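Side-chain contacts in dihydropyrimidinase (Brevibacillus agri, PDB 3SFW), which catalyses the hydrolytic ring opening of dihydropyrimidines, probably at the pair of zinc ions held in its amidohydrolase barrel: residues 1-6 with 429-434; 19-24 with 391-396; 127-132 with 166-171; 139-144 with 176-181. All coordinates share one frame; numbering follows the deposited sequence.

Contact 1: 1-6 with 429-434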
loop_
_atom_site.group_PDB
_atom_site.type_symbol
_atom_site.label_atom_id
_atom_site.label_comp_id
_atom_site.label_asym_id
_atom_site.label_seq_id
_atom_site.Cartn_x
_atom_site.Cartn_y
_atom_site.Cartn_z
ATOM N N MET A 1 40.488 -9.495 -38.435
ATOM C CA MET A 1 41.648 -8.797 -37.845
ATOM C C MET A 1 41.576 -8.607 -36.309
ATOM O O MET A 1 40.568 -8.946 -35.648
ATOM C CB MET A 1 41.939 -7.485 -38.603
ATOM C CG MET A 1 40.910 -6.348 -38.480
ATOM S SD MET A 1 41.308 -4.922 -39.621
ATOM C CE MET A 1 40.914 -5.666 -41.224
ATOM N N LYS A 2 42.695 -8.185 -35.743
ATOM C CA LYS A 2 42.765 -7.935 -34.316
ATOM C C LYS A 2 42.767 -6.445 -34.074
ATOM O O LYS A 2 43.406 -5.662 -34.808
ATOM C CB LYS A 2 44.008 -8.573 -33.702
ATOM C CG LYS A 2 43.961 -10.095 -33.675
ATOM C CD LYS A 2 45.368 -10.678 -33.520
ATOM C CE LYS A 2 45.856 -10.570 -32.100
ATOM N NZ LYS A 2 47.013 -11.496 -31.832
ATOM N N LYS A 3 42.105 -6.043 -32.998
ATOM C CA LYS A 3 42.082 -4.646 -32.595
ATOM C C LYS A 3 42.374 -4.562 -31.108
ATOM O O LYS A 3 41.818 -5.330 -30.331
ATOM C CB LYS A 3 40.699 -4.033 -32.877
ATOM C CG LYS A 3 40.356 -3.955 -34.409
ATOM C CD LYS A 3 38.951 -3.374 -34.605
ATOM C CE LYS A 3 38.559 -3.297 -36.122
ATOM N NZ LYS A 3 38.461 -4.635 -36.824
ATOM N N TRP A 4 43.251 -3.643 -30.733
ATOM C CA TRP A 4 43.721 -3.500 -29.361
ATOM C C TRP A 4 43.333 -2.108 -28.899
ATOM O O TRP A 4 43.923 -1.101 -29.331
ATOM C CB TRP A 4 45.253 -3.642 -29.354
ATOM C CG TRP A 4 45.926 -3.767 -28.016
ATOM C CD1 TRP A 4 45.351 -4.028 -26.799
ATOM C CD2 TRP A 4 47.334 -3.680 -27.787
ATOM N NE1 TRP A 4 46.333 -4.064 -25.814
ATOM C CE2 TRP A 4 47.553 -3.850 -26.401
ATOM C CE3 TRP A 4 48.444 -3.494 -28.632
ATOM C CZ2 TRP A 4 48.850 -3.853 -25.838
ATOM C CZ3 TRP A 4 49.718 -3.454 -28.070
ATOM C CH2 TRP A 4 49.911 -3.638 -26.687
ATOM N N ILE A 5 42.242 -2.025 -28.125
ATOM C CA ILE A 5 41.745 -0.758 -27.659
ATOM C C ILE A 5 42.444 -0.405 -26.351
ATOM O O ILE A 5 42.236 -1.094 -25.302
ATOM C CB ILE A 5 40.211 -0.776 -27.431
ATOM C CG1 ILE A 5 39.462 -1.381 -28.635
ATOM C CG2 ILE A 5 39.697 0.587 -27.071
ATOM C CD1 ILE A 5 37.907 -1.563 -28.372
ATOM N N ARG A 6 43.251 0.649 -26.392
ATOM C CA ARG A 6 44.174 0.969 -25.264
ATOM C C ARG A 6 43.863 2.260 -24.520
ATOM O O ARG A 6 43.380 3.243 -25.102
ATOM C CB ARG A 6 45.622 1.059 -25.776
ATOM C CG ARG A 6 46.093 -0.188 -26.534
ATOM C CD ARG A 6 47.605 -0.173 -26.634
ATOM N NE ARG A 6 48.183 -0.363 -25.305
ATOM C CZ ARG A 6 49.490 -0.372 -25.053
ATOM N NH1 ARG A 6 50.354 -0.171 -26.038
ATOM N NH2 ARG A 6 49.926 -0.575 -23.811
ATOM N N SER A 429 33.149 6.493 -31.276
ATOM C CA SER A 429 33.256 5.351 -32.180
ATOM C C SER A 429 32.399 4.194 -31.678
ATOM O O SER A 429 32.155 4.089 -30.481
ATOM C CB SER A 429 34.708 4.922 -32.296
ATOM O OG SER A 429 35.441 6.020 -32.829
ATOM N N VAL A 430 31.943 3.357 -32.609
ATOM C CA VAL A 430 31.019 2.260 -32.301
ATOM C C VAL A 430 31.457 1.042 -33.088
ATOM O O VAL A 430 31.548 1.080 -34.327
ATOM C CB VAL A 430 29.583 2.634 -32.689
ATOM C CG1 VAL A 430 28.604 1.471 -32.418
ATOM C CG2 VAL A 430 29.147 3.914 -31.970
ATOM N N LEU A 431 31.769 -0.042 -32.375
ATOM C CA LEU A 431 32.067 -1.328 -33.018
ATOM C C LEU A 431 30.885 -2.267 -32.869
ATOM O O LEU A 431 30.244 -2.311 -31.780
ATOM C CB LEU A 431 33.267 -1.973 -32.340
ATOM C CG LEU A 431 34.559 -1.147 -32.521
ATOM C CD1 LEU A 431 35.228 -0.916 -31.166
ATOM C CD2 LEU A 431 35.549 -1.861 -33.484
ATOM N N SER A 432 30.641 -3.041 -33.922
ATOM C CA SER A 432 29.620 -4.114 -33.921
ATOM C C SER A 432 30.302 -5.418 -34.372
ATOM O O SER A 432 30.840 -5.469 -35.476
ATOM C CB SER A 432 28.458 -3.744 -34.846
ATOM O OG SER A 432 27.608 -4.872 -35.072
ATOM N N ARG A 433 30.358 -6.430 -33.505
ATOM C CA ARG A 433 31.100 -7.666 -33.824
ATOM C C ARG A 433 32.521 -7.372 -34.344
ATOM O O ARG A 433 32.980 -7.955 -35.317
ATOM C CB ARG A 433 30.277 -8.570 -34.766
ATOM C CG ARG A 433 29.182 -9.383 -34.006
ATOM C CD ARG A 433 28.252 -10.276 -34.889
ATOM N NE ARG A 433 27.411 -9.484 -35.782
ATOM C CZ ARG A 433 27.757 -9.054 -37.002
ATOM N NH1 ARG A 433 28.774 -9.584 -37.668
ATOM N NH2 ARG A 433 26.949 -8.193 -37.635
ATOM N N GLY A 434 33.189 -6.439 -33.678
ATOM C CA GLY A 434 34.609 -6.157 -33.905
ATOM C C GLY A 434 34.884 -5.283 -35.135
ATOM O O GLY A 434 36.033 -4.950 -35.404
#

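Contact 2: 19-24 with 391-396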
loop_
_atom_site.group_PDB
_atom_site.type_symbol
_atom_site.label_atom_id
_atom_site.label_comp_id
_atom_site.label_asym_id
_atom_site.label_seq_id
_atom_site.Cartn_x
_atom_site.Cartn_y
_atom_site.Cartn_z
ATOM N N ALA A 19 41.763 -0.736 -18.310
ATOM C CA ALA A 19 42.526 -1.808 -18.911
ATOM C C ALA A 19 42.363 -1.707 -20.399
ATOM O O ALA A 19 41.493 -0.957 -20.879
ATOM C CB ALA A 19 42.005 -3.183 -18.437
ATOM N N ASP A 20 43.175 -2.474 -21.121
ATOM C CA ASP A 20 43.028 -2.583 -22.568
ATOM C C ASP A 20 42.157 -3.770 -22.957
ATOM O O ASP A 20 42.105 -4.800 -22.261
ATOM C CB ASP A 20 44.387 -2.715 -23.221
ATOM C CG ASP A 20 45.309 -1.530 -22.916
ATOM O OD1 ASP A 20 44.850 -0.466 -22.442
ATOM O OD2 ASP A 20 46.516 -1.721 -23.112
ATOM N N VAL A 21 41.526 -3.671 -24.109
ATOM C CA VAL A 21 40.662 -4.757 -24.595
ATOM C C VAL A 21 41.174 -5.222 -25.937
ATOM O O VAL A 21 41.388 -4.408 -26.833
ATOM C CB VAL A 21 39.200 -4.251 -24.734
ATOM C CG1 VAL A 21 38.282 -5.323 -25.349
ATOM C CG2 VAL A 21 38.668 -3.826 -23.355
ATOM N N LEU A 22 41.365 -6.535 -26.063
ATOM C CA LEU A 22 41.810 -7.144 -27.312
ATOM C C LEU A 22 40.682 -7.881 -28.007
ATOM O O LEU A 22 40.023 -8.766 -27.411
ATOM C CB LEU A 22 42.973 -8.123 -27.036
ATOM C CG LEU A 22 43.523 -8.844 -28.285
ATOM C CD1 LEU A 22 44.084 -7.748 -29.222
ATOM C CD2 LEU A 22 44.668 -9.784 -27.804
ATOM N N ILE A 23 40.411 -7.469 -29.249
ATOM C CA ILE A 23 39.394 -8.096 -30.078
ATOM C C ILE A 23 40.084 -8.930 -31.145
ATOM O O ILE A 23 41.109 -8.518 -31.668
ATOM C CB ILE A 23 38.578 -6.985 -30.800
ATOM C CG1 ILE A 23 37.797 -6.142 -29.770
ATOM C CG2 ILE A 23 37.557 -7.606 -31.794
ATOM C CD1 ILE A 23 37.269 -4.807 -30.344
ATOM N N ASP A 24 39.571 -10.128 -31.412
ATOM C CA ASP A 24 40.102 -10.953 -32.524
ATOM C C ASP A 24 38.904 -11.409 -33.323
ATOM O O ASP A 24 38.020 -12.075 -32.803
ATOM C CB ASP A 24 40.883 -12.166 -31.985
ATOM C CG ASP A 24 41.632 -12.945 -33.098
ATOM O OD1 ASP A 24 41.537 -12.584 -34.277
ATOM O OD2 ASP A 24 42.365 -13.886 -32.767
ATOM N N ALA A 391 32.154 -8.235 -29.819
ATOM C CA ALA A 391 32.854 -7.011 -29.576
ATOM C C ALA A 391 31.944 -5.866 -30.038
ATOM O O ALA A 391 32.175 -5.269 -31.087
ATOM C CB ALA A 391 34.175 -7.029 -30.387
ATOM N N ASP A 392 30.932 -5.572 -29.229
ATOM C CA ASP A 392 29.939 -4.535 -29.531
ATOM C C ASP A 392 30.184 -3.468 -28.467
ATOM O O ASP A 392 29.854 -3.653 -27.263
ATOM C CB ASP A 392 28.506 -5.084 -29.357
ATOM C CG ASP A 392 28.052 -5.995 -30.495
ATOM O OD1 ASP A 392 28.905 -6.566 -31.237
ATOM O OD2 ASP A 392 26.823 -6.228 -30.546
ATOM N N ILE A 393 30.960 -2.458 -28.841
ATOM C CA ILE A 393 31.570 -1.580 -27.882
ATOM C C ILE A 393 31.428 -0.133 -28.357
ATOM O O ILE A 393 31.586 0.162 -29.544
ATOM C CB ILE A 393 33.082 -1.936 -27.736
ATOM C CG1 ILE A 393 33.199 -3.346 -27.165
ATOM C CG2 ILE A 393 33.839 -0.862 -26.805
ATOM C CD1 ILE A 393 34.629 -3.889 -27.176
ATOM N N VAL A 394 31.176 0.766 -27.409
ATOM C CA VAL A 394 31.088 2.199 -27.697
ATOM C C VAL A 394 32.239 2.912 -27.016
ATOM O O VAL A 394 32.482 2.708 -25.816
ATOM C CB VAL A 394 29.752 2.769 -27.185
ATOM C CG1 VAL A 394 29.702 4.278 -27.402
ATOM C CG2 VAL A 394 28.595 2.084 -27.915
ATOM N N LEU A 395 32.954 3.765 -27.770
ATOM C CA LEU A 395 33.903 4.663 -27.168
ATOM C C LEU A 395 33.182 5.979 -26.915
ATOM O O LEU A 395 32.703 6.614 -27.868
ATOM C CB LEU A 395 35.094 4.895 -28.125
ATOM C CG LEU A 395 35.941 3.670 -28.504
ATOM C CD1 LEU A 395 37.313 4.111 -29.041
ATOM C CD2 LEU A 395 36.072 2.702 -27.436
ATOM N N PHE A 396 33.016 6.334 -25.629
ATOM C CA PHE A 396 32.120 7.433 -25.233
ATOM C C PHE A 396 32.931 8.498 -24.479
ATOM O O PHE A 396 33.686 8.173 -23.527
ATOM C CB PHE A 396 31.012 6.863 -24.321
ATOM C CG PHE A 396 29.968 7.866 -23.939
ATOM C CD1 PHE A 396 28.862 8.104 -24.782
ATOM C CD2 PHE A 396 30.020 8.497 -22.696
ATOM C CE1 PHE A 396 27.883 9.029 -24.423
ATOM C CE2 PHE A 396 29.005 9.389 -22.308
ATOM C CZ PHE A 396 27.942 9.646 -23.162
#

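Contact 3: 127-132 with 166-171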
loop_
_atom_site.group_PDB
_atom_site.type_symbol
_atom_site.label_atom_id
_atom_site.label_comp_id
_atom_site.label_asym_id
_atom_site.label_seq_id
_atom_site.Cartn_x
_atom_site.Cartn_y
_atom_site.Cartn_z
ATOM N N SER A 127 -2.263 -10.861 -31.876
ATOM C CA SER A 127 -3.574 -10.143 -31.998
ATOM C C SER A 127 -4.671 -11.016 -31.443
ATOM O O SER A 127 -5.717 -10.515 -31.064
ATOM C CB SER A 127 -3.947 -9.798 -33.467
ATOM O OG SER A 127 -3.034 -10.364 -34.431
ATOM N N ASP A 128 -4.492 -12.333 -31.532
ATOM C CA ASP A 128 -5.450 -13.233 -30.938
ATOM C C ASP A 128 -4.940 -14.650 -30.785
ATOM O O ASP A 128 -4.002 -15.072 -31.458
ATOM C CB ASP A 128 -6.791 -13.180 -31.656
ATOM C CG ASP A 128 -6.892 -14.172 -32.756
ATOM O OD1 ASP A 128 -7.693 -15.131 -32.640
ATOM O OD2 ASP A 128 -6.148 -14.004 -33.730
ATOM N N ALA A 129 -5.392 -15.300 -29.731
ATOM C CA ALA A 129 -4.720 -16.523 -29.297
ATOM C C ALA A 129 -5.585 -17.766 -29.621
ATOM O O ALA A 129 -5.817 -18.633 -28.763
ATOM C CB ALA A 129 -4.411 -16.438 -27.795
ATOM N N ASN A 130 -6.098 -17.798 -30.849
ATOM C CA ASN A 130 -6.799 -18.983 -31.355
ATOM C C ASN A 130 -5.867 -20.210 -31.373
ATOM O O ASN A 130 -4.649 -20.092 -31.207
ATOM C CB ASN A 130 -7.440 -18.712 -32.736
ATOM C CG ASN A 130 -6.409 -18.439 -33.837
ATOM O OD1 ASN A 130 -6.411 -17.378 -34.457
ATOM N ND2 ASN A 130 -5.589 -19.425 -34.136
ATOM N N ASP A 131 -6.438 -21.405 -31.394
ATOM C CA ASP A 131 -5.621 -22.609 -31.228
ATOM C C ASP A 131 -4.487 -22.743 -32.257
ATOM O O ASP A 131 -3.422 -23.295 -31.962
ATOM C CB ASP A 131 -6.502 -23.865 -31.269
ATOM C CG ASP A 131 -7.330 -24.052 -30.008
ATOM O OD1 ASP A 131 -7.157 -23.297 -29.022
ATOM O OD2 ASP A 131 -8.147 -25.000 -29.992
ATOM N N HIS A 132 -4.726 -22.300 -33.480
ATOM C CA HIS A 132 -3.701 -22.377 -34.517
ATOM C C HIS A 132 -2.498 -21.489 -34.156
ATOM O O HIS A 132 -1.349 -21.868 -34.332
ATOM C CB HIS A 132 -4.279 -21.939 -35.866
ATOM C CG HIS A 132 -3.358 -22.167 -37.028
ATOM N ND1 HIS A 132 -3.576 -23.153 -37.974
ATOM C CD2 HIS A 132 -2.224 -21.525 -37.410
ATOM C CE1 HIS A 132 -2.598 -23.126 -38.867
ATOM N NE2 HIS A 132 -1.766 -22.147 -38.547
ATOM N N LEU A 166 -4.814 -12.084 -23.955
ATOM C CA LEU A 166 -3.645 -11.818 -23.107
ATOM C C LEU A 166 -3.455 -12.972 -22.135
ATOM O O LEU A 166 -2.341 -13.466 -21.953
ATOM C CB LEU A 166 -3.797 -10.457 -22.375
ATOM C CG LEU A 166 -2.739 -10.199 -21.279
ATOM C CD1 LEU A 166 -1.318 -10.242 -21.903
ATOM C CD2 LEU A 166 -3.008 -8.833 -20.619
ATOM N N PHE A 167 -4.531 -13.494 -21.558
ATOM C CA PHE A 167 -4.358 -14.583 -20.571
ATOM C C PHE A 167 -3.857 -15.894 -21.228
ATOM O O PHE A 167 -2.922 -16.528 -20.735
ATOM C CB PHE A 167 -5.685 -14.850 -19.857
ATOM C CG PHE A 167 -5.558 -15.772 -18.681
ATOM C CD1 PHE A 167 -6.402 -16.864 -18.565
ATOM C CD2 PHE A 167 -4.617 -15.532 -17.669
ATOM C CE1 PHE A 167 -6.313 -17.721 -17.448
ATOM C CE2 PHE A 167 -4.511 -16.368 -16.563
ATOM C CZ PHE A 167 -5.401 -17.454 -16.426
ATOM N N LYS A 168 -4.472 -16.268 -22.344
ATOM C CA LYS A 168 -4.007 -17.420 -23.126
ATOM C C LYS A 168 -2.548 -17.279 -23.564
ATOM O O LYS A 168 -1.782 -18.255 -23.499
ATOM C CB LYS A 168 -4.921 -17.611 -24.335
ATOM C CG LYS A 168 -6.274 -18.172 -23.932
ATOM C CD LYS A 168 -7.126 -18.368 -25.195
ATOM C CE LYS A 168 -8.364 -19.190 -24.890
ATOM N NZ LYS A 168 -9.087 -19.487 -26.184
ATOM N N THR A 169 -2.150 -16.057 -23.942
ATOM C CA THR A 169 -0.796 -15.839 -24.430
ATOM C C THR A 169 0.178 -16.001 -23.264
ATOM O O THR A 169 1.245 -16.638 -23.399
ATOM C CB THR A 169 -0.649 -14.473 -25.075
ATOM O OG1 THR A 169 -1.523 -14.394 -26.195
ATOM C CG2 THR A 169 0.805 -14.216 -25.533
ATOM N N LEU A 170 -0.229 -15.524 -22.094
ATOM C CA LEU A 170 0.639 -15.663 -20.881
ATOM C C LEU A 170 0.811 -17.129 -20.467
ATOM O O LEU A 170 1.932 -17.567 -20.154
ATOM C CB LEU A 170 0.064 -14.868 -19.697
ATOM C CG LEU A 170 0.260 -13.337 -19.800
ATOM C CD1 LEU A 170 -0.839 -12.634 -18.918
ATOM C CD2 LEU A 170 1.702 -12.952 -19.343
ATOM N N ILE A 171 -0.275 -17.894 -20.570
ATOM C CA ILE A 171 -0.221 -19.325 -20.236
ATOM C C ILE A 171 0.691 -20.055 -21.192
ATOM O O ILE A 171 1.548 -20.843 -20.790
ATOM C CB ILE A 171 -1.617 -19.953 -20.232
ATOM C CG1 ILE A 171 -2.383 -19.402 -19.013
ATOM C CG2 ILE A 171 -1.537 -21.476 -20.092
ATOM C CD1 ILE A 171 -3.766 -19.751 -18.987
HETATM O O HOH W 1 -7.389 -20.745 -28.166
#

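Contact 4: 139-144 with 176-181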
loop_
_atom_site.group_PDB
_atom_site.type_symbol
_atom_site.label_atom_id
_atom_site.label_comp_id
_atom_site.label_asym_id
_atom_site.label_seq_id
_atom_site.Cartn_x
_atom_site.Cartn_y
_atom_site.Cartn_z
ATOM N N SER A 139 7.249 -23.284 -32.712
ATOM C CA SER A 139 8.436 -23.090 -33.565
ATOM C C SER A 139 8.855 -21.645 -33.591
ATOM O O SER A 139 10.020 -21.346 -33.819
ATOM C CB SER A 139 8.172 -23.604 -34.982
ATOM O OG SER A 139 7.134 -22.858 -35.583
ATOM N N VAL A 140 7.917 -20.733 -33.361
ATOM C CA VAL A 140 8.327 -19.311 -33.258
ATOM C C VAL A 140 9.368 -19.157 -32.156
ATOM O O VAL A 140 10.441 -18.538 -32.368
ATOM C CB VAL A 140 7.114 -18.364 -32.986
ATOM C CG1 VAL A 140 7.616 -16.898 -32.631
ATOM C CG2 VAL A 140 6.182 -18.303 -34.242
ATOM N N VAL A 141 9.047 -19.679 -30.964
ATOM C CA VAL A 141 9.929 -19.531 -29.811
ATOM C C VAL A 141 11.213 -20.361 -29.962
ATOM O O VAL A 141 12.342 -19.848 -29.811
ATOM C CB VAL A 141 9.175 -19.895 -28.515
ATOM C CG1 VAL A 141 10.143 -19.994 -27.314
ATOM C CG2 VAL A 141 8.017 -18.915 -28.265
ATOM N N ASN A 142 11.054 -21.631 -30.348
ATOM C CA ASN A 142 12.192 -22.565 -30.315
ATOM C C ASN A 142 13.118 -22.475 -31.526
ATOM O O ASN A 142 14.326 -22.696 -31.390
ATOM C CB ASN A 142 11.697 -24.019 -30.222
ATOM C CG ASN A 142 11.103 -24.342 -28.860
ATOM O OD1 ASN A 142 11.439 -23.702 -27.838
ATOM N ND2 ASN A 142 10.210 -25.332 -28.827
ATOM N N ASN A 143 12.544 -22.137 -32.692
ATOM C CA ASN A 143 13.273 -22.221 -33.980
ATOM C C ASN A 143 13.551 -20.834 -34.539
ATOM O O ASN A 143 14.625 -20.589 -35.053
ATOM C CB ASN A 143 12.497 -23.059 -34.993
ATOM C CG ASN A 143 12.374 -24.510 -34.563
ATOM O OD1 ASN A 143 13.065 -24.942 -33.634
ATOM N ND2 ASN A 143 11.404 -25.240 -35.157
ATOM N N GLU A 144 12.596 -19.919 -34.414
ATOM C CA GLU A 144 12.796 -18.595 -35.010
ATOM C C GLU A 144 13.527 -17.711 -34.030
ATOM O O GLU A 144 14.081 -16.697 -34.446
ATOM C CB GLU A 144 11.471 -17.903 -35.373
ATOM C CG GLU A 144 10.661 -18.587 -36.504
ATOM C CD GLU A 144 11.425 -18.679 -37.819
ATOM O OE1 GLU A 144 12.194 -17.746 -38.167
ATOM O OE2 GLU A 144 11.267 -19.724 -38.493
ATOM N N LEU A 176 6.301 -22.180 -22.908
ATOM C CA LEU A 176 7.327 -22.197 -23.955
ATOM C C LEU A 176 8.581 -21.454 -23.553
ATOM O O LEU A 176 9.638 -21.639 -24.179
ATOM C CB LEU A 176 6.794 -21.570 -25.265
ATOM C CG LEU A 176 5.646 -22.364 -25.942
ATOM C CD1 LEU A 176 5.122 -21.518 -27.122
ATOM C CD2 LEU A 176 6.162 -23.706 -26.472
ATOM N N GLY A 177 8.517 -20.730 -22.435
ATOM C CA GLY A 177 9.635 -19.910 -22.026
ATOM C C GLY A 177 9.723 -18.571 -22.777
ATOM O O GLY A 177 10.816 -18.129 -23.140
ATOM N N ALA A 178 8.570 -17.952 -23.038
ATOM C CA ALA A 178 8.583 -16.619 -23.630
ATOM C C ALA A 178 8.255 -15.579 -22.584
ATOM O O ALA A 178 7.473 -15.836 -21.663
ATOM C CB ALA A 178 7.560 -16.516 -24.807
ATOM N N LEU A 179 8.726 -14.363 -22.845
ATOM C CA LEU A 179 8.366 -13.182 -22.024
ATOM C C LEU A 179 7.210 -12.471 -22.764
ATOM O O LEU A 179 7.253 -12.360 -24.000
ATOM C CB LEU A 179 9.588 -12.238 -22.006
ATOM C CG LEU A 179 9.421 -10.910 -21.239
ATOM C CD1 LEU A 179 9.134 -11.178 -19.786
ATOM C CD2 LEU A 179 10.717 -10.155 -21.419
ATOM N N VAL A 180 6.158 -12.098 -22.033
ATOM C CA VAL A 180 5.021 -11.367 -22.636
ATOM C C VAL A 180 5.232 -9.880 -22.313
ATOM O O VAL A 180 5.357 -9.516 -21.157
ATOM C CB VAL A 180 3.669 -11.851 -22.095
ATOM C CG1 VAL A 180 2.527 -10.984 -22.687
ATOM C CG2 VAL A 180 3.430 -13.318 -22.536
ATOM N N GLN A 181 5.222 -9.062 -23.370
ATOM C CA GLN A 181 5.281 -7.614 -23.278
ATOM C C GLN A 181 3.867 -7.071 -23.397
ATOM O O GLN A 181 3.109 -7.555 -24.235
ATOM C CB GLN A 181 6.060 -7.090 -24.437
ATOM C CG GLN A 181 7.548 -7.428 -24.366
ATOM C CD GLN A 181 8.190 -7.224 -25.705
ATOM O OE1 GLN A 181 9.023 -6.301 -25.899
ATOM N NE2 GLN A 181 7.809 -8.019 -26.627
HETATM O O HOH W 2 10.416 -23.829 -25.353
#

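Contact 1: 1-6 with 429-434
Lys-3 and Gly-434 share the polar link of this contact, a hydrogen bond of 2.8 Å from Lys-3 NZ to Gly-434 O. The amine approaches nearly head-on, with a C=O...N angle of 161°. From CB to CE the lysine chain is extended, and a bend at its last torsion (chi4 64°) swings NZ onto the carbonyl. The oxygen is thus met by carbon as well as nitrogen, CE lying 3.1 Å from Gly-434 O. Arg-433 and Gly-434 are the two central residues of the tight turn between strands 422-432 and 435-439, with the positive phi values of a type I' turn. The strands concerned belong to two sheets facing each other, the small beta-sandwich that cyclic amidohydrolases build beside their barrel from both ends of the chain. Apolar contacts fill the rest. Leu-431 divides its methyls between two partners: CD1 meets Ile-5 CD1 tip to tip at 3.9 Å, while CD2 lies alongside the lysine methylenes, 3.9 Å from Lys-3 CD, the two side chains running in opposite directions. An alanine in place of Lys-3 would probably leave the carbonyl of the buried Gly-434 without its amine donor and strip Leu-431 CD2 of its aliphatic cover. Phe-436, on the next strand, touches both Lys-3 and Leu-431.

Contact 2: 19-24 with 391-396
Ile-23 sets three of its carbons against one side of the Ala-391 methyl. The closest is CG2, 3.7 Å from Ala-391 CB, and CG1 and CD1 both stand 3.8 Å from that same CB. This broad approach follows from the first torsion of the isoleucine (chi1 -65°), which lays CG1 beside the backbone nitrogen and CG2 beside the carbonyl carbon, with both branches turned to the alanine. The small residue lets the backbones draw near here, the CA atoms of Ile-23 and Ala-391 being 6.6 Å apart. A looser apolar group forms around the end of Ile-393. Its CD1 is approached by Ile-23 CD1 at 4.2 Å and by Val-21 CG1 at 4.3 Å, so that one terminal methyl is shared by two residues of the facing strand. No hydrogen bond joins the segments; the interface is hydrocarbon on both sides. The acids Asp-392 and Asp-20 are engaged with other parts of the chain: Asp-392, whose CB is directed away from the facing strand, takes a salt bridge from Lys-382 and a hydrogen bond from the amide of Arg-433, and Asp-20 forms a salt bridge with Arg-6. Sheet-on-sheet packing of this kind makes the interior of the beta-sandwich domain. Strand 20-24 lies between strands 2-6 and 27-32 in one sheet, strand 393-403 between strands 49-59 and 422-432 in the other, and Leu-50 of strand 49-59 touches both Val-21 and Leu-395.

Contact 3: 127-132 with 166-171
Ala-129 presses its methyl against the helix bearing Lys-168 and Thr-169. Its CB lies 3.7 Å from Lys-168 CB and 3.9 Å from Thr-169 OG1, seated beside the start of two consecutive side chains. The lysine then runs on with its outer torsions all near 180°, past the alanine carbonyl, with CD 3.8 Å from Ala-129 O. One ordered water completes the contact. It donates to Ala-129 O at 2.7 Å and to Asp-131 OD1 at 2.7 Å, and accepts from Lys-168 NZ at 2.9 Å, thereby bridging a carboxylate and an ammonium whose charged atoms, Asp-131 OD1 and Lys-168 NZ, are 5.1 Å apart. The opposite charges probably polarise this water and favour its place between them. In the next shell, Glu-164 forms a salt bridge with Lys-168 NZ from one turn earlier in the helix, which is consistent with a fixed position for the amine. Thr-169 OG1 is likewise tied to its own helix, by a hydrogen bond to the carbonyl of Thr-165. The loop leads from barrel strand 119-124 into helix 131-142, with Asn-130 at the N-cap position and Asp-131 in the first turn. Helix 163-176 has this loop along one side, strand 180-182 and helix 214-230 against Leu-166 and Leu-170, and Tyr-192 of the third subunit packed on Lys-168 and Ile-171.

Contact 4: 139-144 with 176-181
In the (beta/alpha)8 barrel of the amidohydrolase family, this contact joins the last turn of helix 131-142 to the bend through which helix 163-176 passes into strand 180-182. Gly-177 makes the bend with a positive phi, at backbone angles where a side chain would collide with the preceding carbonyl oxygen. Val-141 packs against the residues on both sides of this glycine, its two methyls doing different work. CG1, placed trans to the amide nitrogen (chi1 170°), rests on the carbonyl of Leu-176, 3.6 Å from its O. CG2 meets the leucine side chain at a slant, 4.1 Å from Leu-176 CD1, and also lies 4.2 Å from Ala-178 CB, spanning the glycine. Thr-147 and Thr-457 add to the packing around Val-141. Behind this valine the helix terminates with Ser-139 O accepting two backbone bonds, from the amides of Asn-143 and Glu-144. Gly-177 is further held by backbone bonding with Phe-458 near the C-terminus. At the outer side a single water spans the two segments, donating one hydrogen to Asn-142 OD1 at 2.7 Å and the other to Leu-176 O at 2.6 Å.

Overall arrangement
Contacts 1 and 2 are two neighbouring parts of one sandwich interface, their centres 5 Å apart, connected by backbone pairing of Lys-3 with Ile-23 and by Arg-433 N bonded to Asp-392 OD1. Contacts 3 and 4 belong to the barrel, with centres 13 Å apart; they share helix 131-142 and meet where Leu-166 and Leu-170 pack on Val-180. About 43 Å separates the centres of contacts 1 and 3, on opposite sides of the chain's centre, whereas the centres of contacts 2 and 4 are about 31 Å apart. The chain after segment 176-181 reaches His-183, a zinc ligand together with carboxylated Lys-150 and His-239. Strand 49-59, paired with strand 393-403 of contact 2, carries the zinc ligand His-58.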